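Local coordinates for Sn-glycerol-3-phosphate ABC transporter substrate-binding protein UspB (Mycobacterium tuberculosis, PDB 4MFI) that probably captures glycerophosphocholine as the extracellular substrate-binding subunit of an ABC transporter and hands it over for import, at residues 76-81 against 97-102. Numbering follows the deposited sequence.
Sequences KDYDEV and VVLLDD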
loop_
_atom_site.group_PDB
_atom_site.type_symbol
_atom_site.label_atom_id
_atom_site.label_comp_id
_atom_site.label_asym_id
_atom_site.label_seq_id
_atom_site.Cartn_x
_atom_site.Cartn_y
_atom_site.Cartn_z
ATOM N N LYS A 76 8.675 -10.123 -12.267
ATOM C CA LYS A 76 7.802 -9.128 -12.879
ATOM C C LYS A 76 6.909 -8.439 -11.841
ATOM O O LYS A 76 6.331 -7.384 -12.105
ATOM C CB LYS A 76 6.948 -9.754 -13.983
ATOM C CG LYS A 76 5.750 -10.535 -13.470
ATOM C CD LYS A 76 4.819 -10.947 -14.598
ATOM C CE LYS A 76 3.490 -11.426 -14.045
ATOM N NZ LYS A 76 2.587 -11.936 -15.115
ATOM N N ASP A 77 6.802 -9.043 -10.661
ATOM C CA ASP A 77 5.997 -8.477 -9.581
ATOM C C ASP A 77 6.532 -8.927 -8.227
ATOM O O ASP A 77 7.497 -9.704 -8.165
ATOM C CB ASP A 77 4.502 -8.817 -9.748
ATOM C CG ASP A 77 4.214 -10.314 -9.735
ATOM O OD1 ASP A 77 4.956 -11.090 -9.101
ATOM O OD2 ASP A 77 3.201 -10.719 -10.342
ATOM N N TYR A 78 5.906 -8.456 -7.152
ATOM C CA TYR A 78 6.384 -8.748 -5.808
ATOM C C TYR A 78 6.296 -10.231 -5.473
ATOM O O TYR A 78 7.139 -10.748 -4.740
ATOM C CB TYR A 78 5.614 -7.931 -4.770
ATOM C CG TYR A 78 5.749 -6.435 -4.931
ATOM C CD1 TYR A 78 6.968 -5.852 -5.272
ATOM C CD2 TYR A 78 4.656 -5.600 -4.735
ATOM C CE1 TYR A 78 7.090 -4.480 -5.409
ATOM C CE2 TYR A 78 4.767 -4.232 -4.872
ATOM C CZ TYR A 78 5.986 -3.674 -5.207
ATOM O OH TYR A 78 6.102 -2.306 -5.344
ATOM N N ASP A 79 5.270 -10.907 -5.988
ATOM C CA ASP A 79 5.109 -12.333 -5.736
ATOM C C ASP A 79 6.284 -13.117 -6.308
ATOM O O ASP A 79 6.797 -14.039 -5.671
ATOM C CB ASP A 79 3.800 -12.854 -6.335
ATOM C CG ASP A 79 2.572 -12.450 -5.530
ATOM O OD1 ASP A 79 2.655 -12.378 -4.289
ATOM O OD2 ASP A 79 1.503 -12.238 -6.145
ATOM N N GLU A 80 6.723 -12.739 -7.506
ATOM C CA GLU A 80 7.836 -13.429 -8.148
ATOM C C GLU A 80 9.153 -13.178 -7.420
ATOM O O GLU A 80 9.973 -14.091 -7.283
ATOM C CB GLU A 80 7.941 -13.048 -9.627
ATOM C CG GLU A 80 6.789 -13.574 -10.465
ATOM C CD GLU A 80 7.044 -13.453 -11.952
ATOM O OE1 GLU A 80 8.122 -12.933 -12.339
ATOM O OE2 GLU A 80 6.163 -13.880 -12.731
ATOM N N VAL A 81 9.360 -11.954 -6.941
ATOM C CA VAL A 81 10.565 -11.667 -6.167
ATOM C C VAL A 81 10.595 -12.542 -4.921
ATOM O O VAL A 81 11.634 -13.101 -4.569
ATOM C CB VAL A 81 10.658 -10.186 -5.770
ATOM C CG1 VAL A 81 11.872 -9.943 -4.882
ATOM C CG2 VAL A 81 10.733 -9.316 -7.014
ATOM N N VAL A 97 20.085 -6.941 -0.790
ATOM C CA VAL A 97 18.946 -6.041 -0.611
ATOM C C VAL A 97 17.809 -6.616 -1.434
ATOM O O VAL A 97 17.982 -6.897 -2.622
ATOM C CB VAL A 97 19.275 -4.609 -1.095
ATOM C CG1 VAL A 97 18.046 -3.710 -0.998
ATOM C CG2 VAL A 97 20.433 -4.027 -0.290
ATOM N N VAL A 98 16.658 -6.826 -0.806
ATOM C CA VAL A 98 15.531 -7.445 -1.498
ATOM C C VAL A 98 14.235 -6.662 -1.292
ATOM O O VAL A 98 13.934 -6.199 -0.186
ATOM C CB VAL A 98 15.356 -8.946 -1.106
ATOM C CG1 VAL A 98 15.070 -9.098 0.392
ATOM C CG2 VAL A 98 14.274 -9.607 -1.943
ATOM N N LEU A 99 13.480 -6.502 -2.376
ATOM C CA LEU A 99 12.217 -5.775 -2.354
ATOM C C LEU A 99 11.063 -6.700 -1.944
ATOM O O LEU A 99 10.713 -7.634 -2.673
ATOM C CB LEU A 99 11.952 -5.186 -3.738
ATOM C CG LEU A 99 10.726 -4.289 -3.908
ATOM C CD1 LEU A 99 10.865 -3.051 -3.030
ATOM C CD2 LEU A 99 10.556 -3.886 -5.363
ATOM N N LEU A 100 10.479 -6.443 -0.775
ATOM C CA LEU A 100 9.411 -7.290 -0.233
ATOM C C LEU A 100 8.149 -6.470 0.008
ATOM O O LEU A 100 8.218 -5.370 0.576
ATOM C CB LEU A 100 9.866 -7.942 1.074
ATOM C CG LEU A 100 11.065 -8.886 0.957
ATOM C CD1 LEU A 100 11.480 -9.402 2.330
ATOM C CD2 LEU A 100 10.732 -10.052 0.028
ATOM N N ASP A 101 6.998 -6.993 -0.414
ATOM C CA ASP A 101 5.761 -6.217 -0.283
ATOM C C ASP A 101 5.155 -6.260 1.118
ATOM O O ASP A 101 5.729 -6.844 2.050
ATOM C CB ASP A 101 4.728 -6.507 -1.399
ATOM C CG ASP A 101 3.939 -7.801 -1.203
ATOM O OD1 ASP A 101 4.010 -8.454 -0.148
ATOM O OD2 ASP A 101 3.186 -8.155 -2.131
ATOM N N ASP A 102 3.990 -5.637 1.248
ATOM C CA ASP A 102 3.316 -5.486 2.535
ATOM C C ASP A 102 2.895 -6.794 3.207
ATOM O O ASP A 102 2.636 -6.804 4.407
ATOM C CB ASP A 102 2.123 -4.515 2.422
ATOM C CG ASP A 102 1.077 -4.935 1.388
ATOM O OD1 ASP A 102 1.366 -5.760 0.499
ATOM O OD2 ASP A 102 -0.053 -4.396 1.448
HETATM O O HOH W 1 8.070 -9.037 -2.602
#
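Y78, in the first turn of helix 78-88, sets its ring beside L99 and D101 near the end of strand 97-101. At the ring edge, near its plane, CE1 of Y78 lies 3.5 Å from CD2 of L99, a leucine that presents an apolar branch. From an oblique direction, CB of D101 comes within 3.5 Å of CD2 of Y78, and the plane of the D101 carboxylate is turned 76° from that of the ring. A broad aromatic suits this place because one side chain can touch both residues. One turn on, the compact branched side chain of V81 packs CG1 3.4 Å from O of L99 and 3.8 Å from CG2 of V98.

No direct hydrogen bond joins the segments; a water fills that role, donating to O of Y78 (2.9 Å) and O of L99 and accepting from N of D101. The 76-77 side is looser: exposed K76 and the N-cap D77, whose OD1 receives N of E80 at 2.9 Å, make no contact with the strand. Short D101 offers CB to the ring while its oxygens serve W104 N and R103, which also bridges D79. Helix 78-88 thus packs against a mixed sheet, consistent with an alpha/beta lobe of a periplasmic-binding-protein fold, through apolar contact and one shared water, while R103 probably offsets the two nearby acidic charges.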